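Local coordinates for protein cytochrome c (Pseudomonas aeruginosa, PDB 6RTE) that acts as dihydro-heme d1 dehydrogenase (NirN) in heme d1 biosynthesis, joining a heme c-binding portion to an eight-bladed beta-propeller, at residues Pro140-Asp145 with Tyr208-Val213; Asn148-Val153 with Lys494-Asn499; Val160-Gly165 with Ala172-Arg177; Gly183-Pro188 with Thr222-Val227. One frame throughout, in Å; residues are numbered along the deposited sequence.

Interaction 1. Residues Pro140-Asp145 with Tyr208-Val213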
loop_
_atom_site.group_PDB
_atom_site.type_symbol
_atom_site.label_atom_id
_atom_site.label_comp_id
_atom_site.label_asym_id
_atom_site.label_seq_id
_atom_site.Cartn_x
_atom_site.Cartn_y
_atom_site.Cartn_z
ATOM N N PRO A 140 -14.062 -4.337 -23.104
ATOM C CA PRO A 140 -12.597 -4.256 -23.206
ATOM C C PRO A 140 -12.177 -3.885 -24.618
ATOM O O PRO A 140 -12.616 -4.493 -25.597
ATOM C CB PRO A 140 -12.128 -5.661 -22.815
ATOM C CG PRO A 140 -13.228 -6.194 -21.947
ATOM C CD PRO A 140 -14.498 -5.631 -22.549
ATOM N N ARG A 141 -11.337 -2.861 -24.723
ATOM C CA ARG A 141 -10.829 -2.415 -26.013
ATOM C C ARG A 141 -9.704 -3.291 -26.544
ATOM O O ARG A 141 -9.242 -3.074 -27.669
ATOM C CB ARG A 141 -10.337 -0.971 -25.904
ATOM C CG ARG A 141 -11.438 0.070 -25.962
ATOM C CD ARG A 141 -10.833 1.454 -25.836
ATOM N NE ARG A 141 -11.625 2.489 -26.494
ATOM C CZ ARG A 141 -11.656 2.685 -27.808
ATOM N NH1 ARG A 141 -10.954 1.902 -28.619
ATOM N NH2 ARG A 141 -12.399 3.663 -28.312
ATOM N N PHE A 142 -9.285 -4.288 -25.778
ATOM C CA PHE A 142 -8.140 -5.126 -26.094
ATOM C C PHE A 142 -8.599 -6.575 -26.157
ATOM O O PHE A 142 -9.724 -6.910 -25.776
ATOM C CB PHE A 142 -7.054 -4.952 -25.029
ATOM C CG PHE A 142 -7.594 -4.988 -23.635
ATOM C CD1 PHE A 142 -7.877 -6.193 -23.019
ATOM C CD2 PHE A 142 -7.861 -3.812 -22.949
ATOM C CE1 PHE A 142 -8.391 -6.234 -21.753
ATOM C CE2 PHE A 142 -8.367 -3.843 -21.688
ATOM C CZ PHE A 142 -8.641 -5.053 -21.076
ATOM N N GLU A 143 -7.697 -7.442 -26.618
ATOM C CA GLU A 143 -7.996 -8.863 -26.721
ATOM C C GLU A 143 -7.518 -9.661 -25.515
ATOM O O GLU A 143 -7.976 -10.790 -25.320
ATOM C CB GLU A 143 -7.381 -9.428 -28.014
ATOM C CG GLU A 143 -7.826 -8.653 -29.262
ATOM C CD GLU A 143 -7.890 -9.494 -30.528
ATOM O OE1 GLU A 143 -6.875 -9.555 -31.258
ATOM O OE2 GLU A 143 -8.966 -10.076 -30.811
ATOM N N ALA A 144 -6.645 -9.096 -24.688
ATOM C CA ALA A 144 -6.142 -9.819 -23.529
ATOM C C ALA A 144 -7.274 -10.156 -22.560
ATOM O O ALA A 144 -8.303 -9.475 -22.496
ATOM C CB ALA A 144 -5.077 -8.989 -22.811
ATOM N N ASP A 145 -7.073 -11.216 -21.803
ATOM C CA ASP A 145 -8.048 -11.641 -20.806
ATOM C C ASP A 145 -8.155 -10.587 -19.707
ATOM O O ASP A 145 -7.165 -10.330 -19.001
ATOM C CB ASP A 145 -7.633 -13.003 -20.246
ATOM C CG ASP A 145 -8.504 -13.460 -19.086
ATOM O OD1 ASP A 145 -9.518 -12.792 -18.770
ATOM O OD2 ASP A 145 -8.157 -14.504 -18.487
ATOM N N TYR A 208 -10.918 -1.391 -18.896
ATOM C CA TYR A 208 -11.495 -1.757 -20.186
ATOM C C TYR A 208 -11.183 -0.719 -21.260
ATOM O O TYR A 208 -10.934 -1.073 -22.419
ATOM C CB TYR A 208 -13.012 -1.932 -20.091
ATOM C CG TYR A 208 -13.472 -3.164 -19.360
ATOM C CD1 TYR A 208 -12.572 -3.992 -18.709
ATOM C CD2 TYR A 208 -14.822 -3.491 -19.313
ATOM C CE1 TYR A 208 -12.996 -5.104 -18.015
ATOM C CE2 TYR A 208 -15.258 -4.610 -18.629
ATOM C CZ TYR A 208 -14.339 -5.414 -17.985
ATOM O OH TYR A 208 -14.757 -6.527 -17.302
ATOM N N ASN A 209 -11.220 0.556 -20.912
ATOM C CA ASN A 209 -10.962 1.606 -21.894
ATOM C C ASN A 209 -9.565 2.190 -21.787
ATOM O O ASN A 209 -9.213 3.060 -22.588
ATOM C CB ASN A 209 -12.009 2.710 -21.759
ATOM C CG ASN A 209 -13.372 2.276 -22.299
ATOM O OD1 ASN A 209 -13.592 2.261 -23.501
ATOM N ND2 ASN A 209 -14.271 1.896 -21.399
ATOM N N LEU A 210 -8.756 1.704 -20.844
ATOM C CA LEU A 210 -7.389 2.170 -20.641
ATOM C C LEU A 210 -7.349 3.693 -20.530
ATOM O O LEU A 210 -6.597 4.382 -21.221
ATOM C CB LEU A 210 -6.469 1.654 -21.754
ATOM C CG LEU A 210 -6.478 0.119 -21.880
ATOM C CD1 LEU A 210 -5.683 -0.348 -23.098
ATOM C CD2 LEU A 210 -5.942 -0.553 -20.608
ATOM N N LYS A 211 -8.174 4.218 -19.627
ATOM C CA LYS A 211 -8.313 5.660 -19.454
ATOM C C LYS A 211 -8.466 6.016 -17.989
ATOM O O LYS A 211 -9.106 5.283 -17.224
ATOM C CB LYS A 211 -9.531 6.190 -20.227
ATOM C CG LYS A 211 -9.302 6.306 -21.733
ATOM C CD LYS A 211 -10.590 6.658 -22.446
ATOM C CE LYS A 211 -10.365 6.765 -23.951
ATOM N NZ LYS A 211 -9.300 7.757 -24.243
ATOM N N VAL A 212 -7.869 7.146 -17.597
ATOM C CA VAL A 212 -8.171 7.752 -16.315
ATOM C C VAL A 212 -9.598 8.280 -16.352
ATOM O O VAL A 212 -9.964 9.056 -17.241
ATOM C CB VAL A 212 -7.171 8.881 -15.994
ATOM C CG1 VAL A 212 -7.548 9.575 -14.710
ATOM C CG2 VAL A 212 -5.741 8.346 -15.914
ATOM N N VAL A 213 -10.405 7.861 -15.382
ATOM C CA VAL A 213 -11.802 8.289 -15.282
ATOM C C VAL A 213 -11.919 9.568 -14.460
ATOM O O VAL A 213 -12.576 10.534 -14.869
ATOM C CB VAL A 213 -12.644 7.156 -14.652
ATOM C CG1 VAL A 213 -14.046 7.655 -14.280
ATOM C CG2 VAL A 213 -12.712 5.954 -15.595
HETATM O O HOH W 1 -12.510 4.331 -24.764
#
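The carbonyl oxygen of Y208 accepts the backbone N-H of R141, with R141 N 2.9 Å from Y208 O and an N-H...O angle of 162°. Carbon atoms also approach this oxygen: R141 CB lies 3.5 Å from Y208 O, and F142 CE2 touches it obliquely. P140 lies flat on the Y208 ring. Its CG stands 3.9 Å from the ring centroid and only 5° off the normal, a CH-pi contact almost over the centre. At its CB edge the same proline meets F142: P140 CB lies above the rim of that ring. Chi1 of 46° sets F142 CG between the backbone N and the carbonyl carbon, and CD2 meets L210 CD1 obliquely at 4.1 Å. At the exposed margin, water 1 receives R141 NE at 2.7 Å and donates to N209 OD1 over the same distance. The N209 amide nitrogen is held from elsewhere, by P137 O and D206 OD2. L210 and K211 form a G1 beta bulge opposite D206, in the turn linking strands 201-206 and 211-217. The segment leading from helix 120-126 into the propeller is thus held by one direct bond and ring packing; its poorly ordered arginine, which touches a crystal neighbour, adds a solvent-mediated link, probably weaker.

Interaction 2. Residues Asn148-Val153 with Lys494-Asn499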
loop_
_atom_site.group_PDB
_atom_site.type_symbol
_atom_site.label_atom_id
_atom_site.label_comp_id
_atom_site.label_asym_id
_atom_site.label_seq_id
_atom_site.Cartn_x
_atom_site.Cartn_y
_atom_site.Cartn_z
ATOM N N ASN A 148 -6.900 -11.679 -16.206
ATOM C CA ASN A 148 -5.509 -12.047 -15.980
ATOM C C ASN A 148 -4.558 -10.870 -16.167
ATOM O O ASN A 148 -3.341 -11.073 -16.220
ATOM C CB ASN A 148 -5.107 -13.203 -16.899
ATOM C CG ASN A 148 -3.990 -14.041 -16.308
ATOM O OD1 ASN A 148 -3.697 -13.958 -15.110
ATOM N ND2 ASN A 148 -3.365 -14.861 -17.141
ATOM N N LEU A 149 -5.083 -9.652 -16.270
ATOM C CA LEU A 149 -4.244 -8.462 -16.323
ATOM C C LEU A 149 -3.480 -8.261 -15.020
ATOM O O LEU A 149 -4.013 -8.477 -13.926
ATOM C CB LEU A 149 -5.093 -7.216 -16.579
ATOM C CG LEU A 149 -5.824 -7.108 -17.917
ATOM C CD1 LEU A 149 -6.681 -5.844 -17.911
ATOM C CD2 LEU A 149 -4.841 -7.110 -19.072
ATOM N N PHE A 150 -2.242 -7.790 -15.141
ATOM C CA PHE A 150 -1.495 -7.291 -13.996
ATOM C C PHE A 150 -1.448 -5.770 -14.029
ATOM O O PHE A 150 -1.181 -5.172 -15.076
ATOM C CB PHE A 150 -0.064 -7.827 -13.984
ATOM C CG PHE A 150 0.041 -9.279 -13.655
ATOM C CD1 PHE A 150 0.218 -9.688 -12.343
ATOM C CD2 PHE A 150 -0.004 -10.233 -14.659
ATOM C CE1 PHE A 150 0.343 -11.028 -12.039
ATOM C CE2 PHE A 150 0.108 -11.576 -14.360
ATOM C CZ PHE A 150 0.281 -11.972 -13.043
ATOM N N VAL A 151 -1.692 -5.155 -12.884
ATOM C CA VAL A 151 -1.374 -3.749 -12.677
ATOM C C VAL A 151 0.009 -3.699 -12.034
ATOM O O VAL A 151 0.214 -4.235 -10.937
ATOM C CB VAL A 151 -2.434 -3.063 -11.801
ATOM C CG1 VAL A 151 -2.074 -1.603 -11.522
ATOM C CG2 VAL A 151 -3.801 -3.146 -12.473
ATOM N N VAL A 152 0.963 -3.081 -12.719
ATOM C CA VAL A 152 2.362 -3.062 -12.284
ATOM C C VAL A 152 2.741 -1.639 -11.916
ATOM O O VAL A 152 2.638 -0.726 -12.745
ATOM C CB VAL A 152 3.305 -3.615 -13.362
ATOM C CG1 VAL A 152 4.746 -3.623 -12.839
ATOM C CG2 VAL A 152 2.885 -4.990 -13.760
ATOM N N VAL A 153 3.186 -1.452 -10.679
ATOM C CA VAL A 153 3.583 -0.137 -10.179
ATOM C C VAL A 153 5.073 0.043 -10.459
ATOM O O VAL A 153 5.909 -0.731 -9.975
ATOM C CB VAL A 153 3.260 0.002 -8.686
ATOM C CG1 VAL A 153 3.728 1.345 -8.150
ATOM C CG2 VAL A 153 1.744 -0.130 -8.452
ATOM N N LYS A 494 2.959 -5.800 -8.130
ATOM C CA LYS A 494 2.116 -6.095 -9.279
ATOM C C LYS A 494 0.914 -6.885 -8.777
ATOM O O LYS A 494 1.008 -7.648 -7.809
ATOM C CB LYS A 494 2.857 -6.862 -10.394
ATOM C CG LYS A 494 3.065 -8.363 -10.181
ATOM C CD LYS A 494 3.980 -8.685 -8.997
ATOM C CE LYS A 494 5.312 -7.980 -9.078
ATOM N NZ LYS A 494 6.239 -8.512 -8.049
ATOM N N TYR A 495 -0.225 -6.673 -9.427
ATOM C CA TYR A 495 -1.513 -7.069 -8.872
ATOM C C TYR A 495 -2.351 -7.680 -9.975
ATOM O O TYR A 495 -2.697 -7.004 -10.947
ATOM C CB TYR A 495 -2.202 -5.859 -8.234
ATOM C CG TYR A 495 -1.303 -5.202 -7.210
ATOM C CD1 TYR A 495 -0.334 -4.282 -7.593
ATOM C CD2 TYR A 495 -1.385 -5.538 -5.867
ATOM C CE1 TYR A 495 0.511 -3.705 -6.676
ATOM C CE2 TYR A 495 -0.541 -4.960 -4.934
ATOM C CZ TYR A 495 0.406 -4.042 -5.344
ATOM O OH TYR A 495 1.253 -3.452 -4.424
ATOM N N ASN A 496 -2.650 -8.972 -9.822
ATOM C CA ASN A 496 -3.400 -9.740 -10.810
ATOM C C ASN A 496 -4.885 -9.569 -10.537
ATOM O O ASN A 496 -5.362 -9.910 -9.450
ATOM C CB ASN A 496 -2.993 -11.212 -10.745
ATOM C CG ASN A 496 -3.682 -12.057 -11.808
ATOM O OD1 ASN A 496 -4.732 -12.661 -11.558
ATOM N ND2 ASN A 496 -3.096 -12.097 -13.000
ATOM N N VAL A 497 -5.617 -9.035 -11.523
ATOM C CA VAL A 497 -7.056 -8.812 -11.375
ATOM C C VAL A 497 -7.737 -10.059 -10.820
ATOM O O VAL A 497 -8.444 -10.010 -9.803
ATOM C CB VAL A 497 -7.682 -8.406 -12.723
ATOM C CG1 VAL A 497 -9.207 -8.399 -12.623
ATOM C CG2 VAL A 497 -7.169 -7.056 -13.179
ATOM N N GLY A 498 -7.552 -11.190 -11.502
ATOM C CA GLY A 498 -8.259 -12.405 -11.127
ATOM C C GLY A 498 -8.027 -12.797 -9.683
ATOM O O GLY A 498 -8.961 -13.140 -8.962
ATOM N N ASN A 499 -6.770 -12.747 -9.236
ATOM C CA ASN A 499 -6.482 -13.143 -7.864
ATOM C C ASN A 499 -6.959 -12.106 -6.857
ATOM O O ASN A 499 -7.357 -12.469 -5.746
ATOM C CB ASN A 499 -4.986 -13.408 -7.706
ATOM C CG ASN A 499 -4.554 -14.676 -8.400
ATOM O OD1 ASN A 499 -5.327 -15.623 -8.507
ATOM N ND2 ASN A 499 -3.325 -14.701 -8.889
#
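One face of the F150 ring carries the side-chain amide of N496, whose ND2 stands 3.4 Å above the ring plane, displaced toward the rim. The planes are 64° apart, so the amide does not stack on the ring; the nitrogen comes in over its face. K494 CG meets F150 CD1 obliquely at 3.8 Å. The Y495 ring presents an edge to V151 O, 3.4 Å from its CD1 and near the ring plane. With CG anti to the backbone N (chi1 -177°), the N496 amide reaches both N148 and the helix start. Its ND2 donates to N148 OD1 at 2.9 Å, nearly in its own amide plane. Its OD1 caps the following helix, accepting N499 N at 3.1 Å on a lone pair, in the carbonyl plane. R456 N also donates to N148 OD1, and E453 OE2 accepts from N496 N. The backbones run antiparallel at 170°, with V151 and Y495 a hydrogen-bonded pair: V151 N lies 2.9 Å from Y495 O, and Y495 N makes a less straight return bond to V151 O. V497 N extends the pairing to L149 O. Strand 491-496 thereby completes a blade whose other three strands come from the start of the propeller, the "Velcro" closure of the fold. That closure rests on backbone bonds plus buried amides whose polar atoms are largely satisfied.

Interaction 3. Residues Val160-Gly165 with Ala172-Arg177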
loop_
_atom_site.group_PDB
_atom_site.type_symbol
_atom_site.label_atom_id
_atom_site.label_comp_id
_atom_site.label_asym_id
_atom_site.label_seq_id
_atom_site.Cartn_x
_atom_site.Cartn_y
_atom_site.Cartn_z
ATOM N N VAL A 160 2.626 3.415 -14.249
ATOM C CA VAL A 160 1.912 2.158 -14.073
ATOM C C VAL A 160 1.841 1.489 -15.436
ATOM O O VAL A 160 1.533 2.151 -16.433
ATOM C CB VAL A 160 0.498 2.370 -13.506
ATOM C CG1 VAL A 160 -0.332 1.064 -13.586
ATOM C CG2 VAL A 160 0.562 2.898 -12.077
ATOM N N THR A 161 2.150 0.197 -15.479
ATOM C CA THR A 161 2.011 -0.611 -16.679
ATOM C C THR A 161 0.875 -1.597 -16.478
ATOM O O THR A 161 0.767 -2.221 -15.412
ATOM C CB THR A 161 3.311 -1.346 -17.005
ATOM O OG1 THR A 161 4.230 -0.423 -17.584
ATOM C CG2 THR A 161 3.063 -2.508 -17.988
ATOM N N ILE A 162 0.007 -1.700 -17.481
ATOM C CA ILE A 162 -1.037 -2.719 -17.518
ATOM C C ILE A 162 -0.492 -3.859 -18.357
ATOM O O ILE A 162 -0.114 -3.659 -19.519
ATOM C CB ILE A 162 -2.351 -2.172 -18.097
ATOM C CG1 ILE A 162 -2.768 -0.898 -17.379
ATOM C CG2 ILE A 162 -3.460 -3.222 -17.987
ATOM C CD1 ILE A 162 -2.987 -1.063 -15.899
ATOM N N LEU A 163 -0.430 -5.049 -17.775
ATOM C CA LEU A 163 0.233 -6.185 -18.405
ATOM C C LEU A 163 -0.773 -7.267 -18.769
ATOM O O LEU A 163 -1.592 -7.665 -17.937
ATOM C CB LEU A 163 1.297 -6.762 -17.468
ATOM C CG LEU A 163 2.419 -7.577 -18.096
ATOM C CD1 LEU A 163 3.452 -6.645 -18.720
ATOM C CD2 LEU A 163 3.048 -8.479 -17.045
ATOM N N ASP A 164 -0.704 -7.730 -20.019
ATOM C CA ASP A 164 -1.340 -8.972 -20.440
ATOM C C ASP A 164 -0.713 -10.140 -19.688
ATOM O O ASP A 164 0.481 -10.413 -19.838
ATOM C CB ASP A 164 -1.157 -9.118 -21.957
ATOM C CG ASP A 164 -1.849 -10.348 -22.548
ATOM O OD1 ASP A 164 -2.000 -11.376 -21.858
ATOM O OD2 ASP A 164 -2.221 -10.282 -23.736
ATOM N N GLY A 165 -1.512 -10.819 -18.867
ATOM C CA GLY A 165 -0.997 -11.858 -17.990
ATOM C C GLY A 165 -0.736 -13.202 -18.638
ATOM O O GLY A 165 -0.202 -14.097 -17.976
ATOM N N ALA A 172 -0.681 -1.124 -21.950
ATOM C CA ALA A 172 -0.780 0.299 -21.668
ATOM C C ALA A 172 0.270 0.659 -20.625
ATOM O O ALA A 172 0.624 -0.168 -19.775
ATOM C CB ALA A 172 -2.174 0.682 -21.158
ATOM N N ARG A 173 0.746 1.897 -20.691
ATOM C CA ARG A 173 1.616 2.457 -19.671
ATOM C C ARG A 173 1.239 3.922 -19.519
ATOM O O ARG A 173 1.009 4.604 -20.521
ATOM C CB ARG A 173 3.087 2.293 -20.062
ATOM C CG ARG A 173 4.074 2.666 -18.965
ATOM C CD ARG A 173 5.517 2.464 -19.426
ATOM N NE ARG A 173 6.454 2.652 -18.316
ATOM C CZ ARG A 173 7.225 3.724 -18.133
ATOM N NH1 ARG A 173 7.207 4.738 -18.994
ATOM N NH2 ARG A 173 8.026 3.775 -17.077
ATOM N N PHE A 174 1.125 4.395 -18.281
ATOM C CA PHE A 174 0.744 5.782 -18.058
ATOM C C PHE A 174 1.466 6.323 -16.830
ATOM O O PHE A 174 1.794 5.564 -15.911
ATOM C CB PHE A 174 -0.788 5.942 -17.896
ATOM C CG PHE A 174 -1.407 5.085 -16.811
ATOM C CD1 PHE A 174 -1.745 3.764 -17.053
ATOM C CD2 PHE A 174 -1.679 5.617 -15.564
ATOM C CE1 PHE A 174 -2.333 2.976 -16.058
ATOM C CE2 PHE A 174 -2.262 4.841 -14.574
ATOM C CZ PHE A 174 -2.586 3.518 -14.826
ATOM N N PRO A 175 1.764 7.625 -16.812
ATOM C CA PRO A 175 2.366 8.219 -15.612
ATOM C C PRO A 175 1.326 8.354 -14.516
ATOM O O PRO A 175 0.168 8.696 -14.774
ATOM C CB PRO A 175 2.860 9.585 -16.097
ATOM C CG PRO A 175 1.904 9.934 -17.201
ATOM C CD PRO A 175 1.578 8.623 -17.885
ATOM N N SER A 176 1.739 8.048 -13.293
ATOM C CA SER A 176 0.837 8.098 -12.157
ATOM C C SER A 176 1.095 9.356 -11.336
ATOM O O SER A 176 2.004 10.143 -11.616
ATOM C CB SER A 176 1.000 6.851 -11.286
ATOM O OG SER A 176 2.261 6.845 -10.629
ATOM N N ARG A 177 0.273 9.550 -10.312
ATOM C CA ARG A 177 0.606 10.513 -9.279
ATOM C C ARG A 177 1.875 10.064 -8.569
ATOM O O ARG A 177 2.257 8.888 -8.590
ATOM C CB ARG A 177 -0.540 10.668 -8.284
ATOM C CG ARG A 177 -1.824 11.233 -8.886
ATOM C CD ARG A 177 -1.747 12.739 -9.089
ATOM N NE ARG A 177 -2.916 13.251 -9.808
ATOM C CZ ARG A 177 -3.213 14.543 -9.940
ATOM N NH1 ARG A 177 -2.441 15.461 -9.369
ATOM N NH2 ARG A 177 -4.293 14.919 -10.617
#
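Three backbone hydrogen bonds join the strands: V160 N to F174 O at 2.8 Å, the return bond from F174 N to V160 O at 2.9 Å, and I162 N to A172 O at 2.8 Å. Between these pairs, T161 and R173 form a non-hydrogen-bonded pair bordered by weaker CA-H...O contacts, one of them R173 CA to V160 O at 3.3 Å. The strands run antiparallel and belong to the beta hairpin 159-164/169-175, the outer half of the closing propeller blade; strand 159-164 pairs in turn with strand 150-154. Apolar contacts gather on the face of V160, I162 and F174. Chi1 of 55° puts the phenyl group of F174 between its own backbone N and carbonyl carbon, and the ring then lies beside V160. V160 CB makes a CH-pi contact over one ring face, toward the rim, 3.5 Å from F174 CZ, while I162 CD1 reaches the ring edge, 4.1 Å from F174 CE1. Y205, from the next sheet, stacks on the F174 ring. Polar side chains occupy the other face, where T161 OG1 lies in the plane of the R173 guanidinium, at its edge, and 3.4 Å from R173 CG. Both side chains converge on E154 OE1, with R173 NH2 also salt-bridged to D157.

Interaction 4. Residues Gly183-Pro188 with Thr222-Val227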
loop_
_atom_site.group_PDB
_atom_site.type_symbol
_atom_site.label_atom_id
_atom_site.label_comp_id
_atom_site.label_asym_id
_atom_site.label_seq_id
_atom_site.Cartn_x
_atom_site.Cartn_y
_atom_site.Cartn_z
ATOM N N GLY A 183 -0.756 0.034 -2.599
ATOM C CA GLY A 183 -1.177 -0.942 -3.578
ATOM C C GLY A 183 -2.584 -0.650 -4.076
ATOM O O GLY A 183 -3.447 -0.185 -3.329
ATOM N N PRO A 184 -2.838 -0.929 -5.347
ATOM C CA PRO A 184 -4.136 -0.588 -5.929
ATOM C C PRO A 184 -5.241 -1.498 -5.424
ATOM O O PRO A 184 -5.011 -2.652 -5.060
ATOM C CB PRO A 184 -3.908 -0.804 -7.432
ATOM C CG PRO A 184 -2.913 -1.912 -7.476
ATOM C CD PRO A 184 -2.002 -1.702 -6.289
ATOM N N LYS A 185 -6.465 -0.974 -5.451
ATOM C CA LYS A 185 -7.653 -1.765 -5.179
ATOM C C LYS A 185 -8.543 -1.796 -6.418
ATOM O O LYS A 185 -8.513 -0.889 -7.257
ATOM C CB LYS A 185 -8.442 -1.211 -3.986
ATOM C CG LYS A 185 -7.643 -1.176 -2.673
ATOM C CD LYS A 185 -7.317 -2.580 -2.151
ATOM C CE LYS A 185 -6.870 -2.524 -0.688
ATOM N NZ LYS A 185 -5.650 -1.702 -0.500
ATOM N N PHE A 186 -9.353 -2.850 -6.512
ATOM C CA PHE A 186 -10.178 -3.099 -7.671
ATOM C C PHE A 186 -11.653 -3.028 -7.309
ATOM O O PHE A 186 -12.055 -3.305 -6.171
ATOM C CB PHE A 186 -9.873 -4.480 -8.276
ATOM C CG PHE A 186 -8.480 -4.615 -8.825
ATOM C CD1 PHE A 186 -7.435 -5.025 -8.012
ATOM C CD2 PHE A 186 -8.214 -4.340 -10.160
ATOM C CE1 PHE A 186 -6.142 -5.162 -8.519
ATOM C CE2 PHE A 186 -6.925 -4.473 -10.679
ATOM C CZ PHE A 186 -5.893 -4.894 -9.867
ATOM N N SER A 187 -12.456 -2.652 -8.291
ATOM C CA SER A 187 -13.884 -2.879 -8.208
ATOM C C SER A 187 -14.172 -4.385 -8.154
ATOM O O SER A 187 -13.345 -5.196 -8.572
ATOM C CB SER A 187 -14.573 -2.252 -9.409
ATOM O OG SER A 187 -14.084 -2.827 -10.608
ATOM N N PRO A 188 -15.348 -4.772 -7.657
ATOM C CA PRO A 188 -15.655 -6.215 -7.510
ATOM C C PRO A 188 -15.557 -7.022 -8.799
ATOM O O PRO A 188 -15.190 -8.198 -8.743
ATOM C CB PRO A 188 -17.097 -6.208 -6.980
ATOM C CG PRO A 188 -17.207 -4.905 -6.227
ATOM C CD PRO A 188 -16.366 -3.915 -7.008
ATOM N N THR A 222 -1.604 10.644 2.803
ATOM C CA THR A 222 -2.567 9.552 2.754
ATOM C C THR A 222 -1.856 8.227 2.994
ATOM O O THR A 222 -0.705 8.048 2.589
ATOM C CB THR A 222 -3.281 9.537 1.400
ATOM O OG1 THR A 222 -4.111 10.696 1.309
ATOM C CG2 THR A 222 -4.148 8.283 1.229
ATOM N N ARG A 223 -2.537 7.312 3.679
ATOM C CA ARG A 223 -1.988 5.997 3.990
ATOM C C ARG A 223 -2.423 4.938 2.979
ATOM O O ARG A 223 -1.581 4.317 2.326
ATOM C CB ARG A 223 -2.387 5.584 5.414
ATOM C CG ARG A 223 -1.688 6.391 6.503
ATOM C CD ARG A 223 -0.247 5.924 6.733
ATOM N NE ARG A 223 -0.223 4.725 7.568
ATOM C CZ ARG A 223 0.870 4.212 8.121
ATOM N NH1 ARG A 223 2.055 4.775 7.921
ATOM N NH2 ARG A 223 0.772 3.130 8.874
ATOM N N ASN A 224 -3.719 4.703 2.838
ATOM C CA ASN A 224 -4.193 3.756 1.838
ATOM C C ASN A 224 -5.683 3.988 1.627
ATOM O O ASN A 224 -6.288 4.900 2.207
ATOM C CB ASN A 224 -3.879 2.299 2.238
ATOM C CG ASN A 224 -4.835 1.745 3.284
ATOM O OD1 ASN A 224 -5.248 2.436 4.208
ATOM N ND2 ASN A 224 -5.202 0.476 3.127
ATOM N N LEU A 225 -6.273 3.177 0.755
ATOM C CA LEU A 225 -7.711 3.241 0.545
ATOM C C LEU A 225 -8.258 1.836 0.410
ATOM O O LEU A 225 -7.517 0.861 0.268
ATOM C CB LEU A 225 -8.074 4.100 -0.680
ATOM C CG LEU A 225 -7.535 3.724 -2.059
ATOM C CD1 LEU A 225 -8.195 2.474 -2.624
ATOM C CD2 LEU A 225 -7.752 4.916 -2.988
ATOM N N ALA A 226 -9.583 1.747 0.468
ATOM C CA ALA A 226 -10.293 0.483 0.387
ATOM C C ALA A 226 -11.571 0.738 -0.400
ATOM O O ALA A 226 -12.105 1.849 -0.403
ATOM C CB ALA A 226 -10.597 -0.088 1.784
ATOM N N VAL A 227 -12.017 -0.292 -1.107
ATOM C CA VAL A 227 -13.233 -0.246 -1.924
ATOM C C VAL A 227 -14.240 -1.207 -1.314
ATOM O O VAL A 227 -13.893 -2.345 -0.969
ATOM C CB VAL A 227 -12.930 -0.601 -3.388
ATOM C CG1 VAL A 227 -14.206 -0.511 -4.276
ATOM C CG2 VAL A 227 -11.819 0.312 -3.928
HETATM O O HOH W 2 -4.265 2.067 -1.114
HETATM O O HOH W 3 -3.617 -1.135 1.279
#
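Strands 183-186 and 222-227, which meet mainly through K185 against L225 and V227, run almost parallel, 15° apart, with axes 6.8 Å from each other, and no direct backbone hydrogen bond joins them. Side chains and two waters bridge the gap. K185 bends at chi2 (-67°) and again at chi4 (-61°), which brings its amine to the L225 carbonyl. Its CB touches V227 CG2 at 3.7 Å, and its CG touches L225 CD1 at the same distance; the lysine and leucine chains pass alongside each other, pointing opposite ways. The ammonium end makes a weak hydrogen bond, K185 NZ to L225 O at 3.3 Å. Water 3 gives it a closer partner, accepting from K185 NZ at 2.8 Å and from N224 ND2 at 2.9 Å. Water 2 bridges the two backbones: it accepts from L225 N at 3.0 Å and donates to G183 O at 3.3 Å. The amide oxygen of N224 is engaged further on, by V273 N. A classic beta bulge at R223 and N224, both facing G237, interrupts the regular strand there. The contact is therefore a seam between adjacent propeller blades, made by the first, inner strands of their sheets, near the middle of the molecule. K185 pairs through its backbone with Y194 of strand 192-197, a strand that L225 and V227 also touch through A196 and Y194. A226 packs on V273 and T275 of strand 270-276 in the following blade, whereas F186 packs on Y495 and helix 497-501, at the closing blade.

Interactions 2 and 3 share one sheet: F150 O and L163 N lie 2.8 Å apart, as do V152 N and T161 O, so strand 150-154 lies between the closing strand 491-496 and the hairpin. Interaction 1 packs beside both, with F142 CZ 3.8 Å from L149 CD1 and L210 CD2 4.0 Å from A172 CB. Interaction 4 belongs to the following blade seam and meets interaction 2 tightly, V497 CG2 lying 3.6 Å from F186 CE2; interaction 3 comes no nearer to it than about 7 Å between nearest atoms. Heme c lies about 10 Å from the side chain of S176 in interaction 3 and about 13 Å from that of V153 in interaction 2.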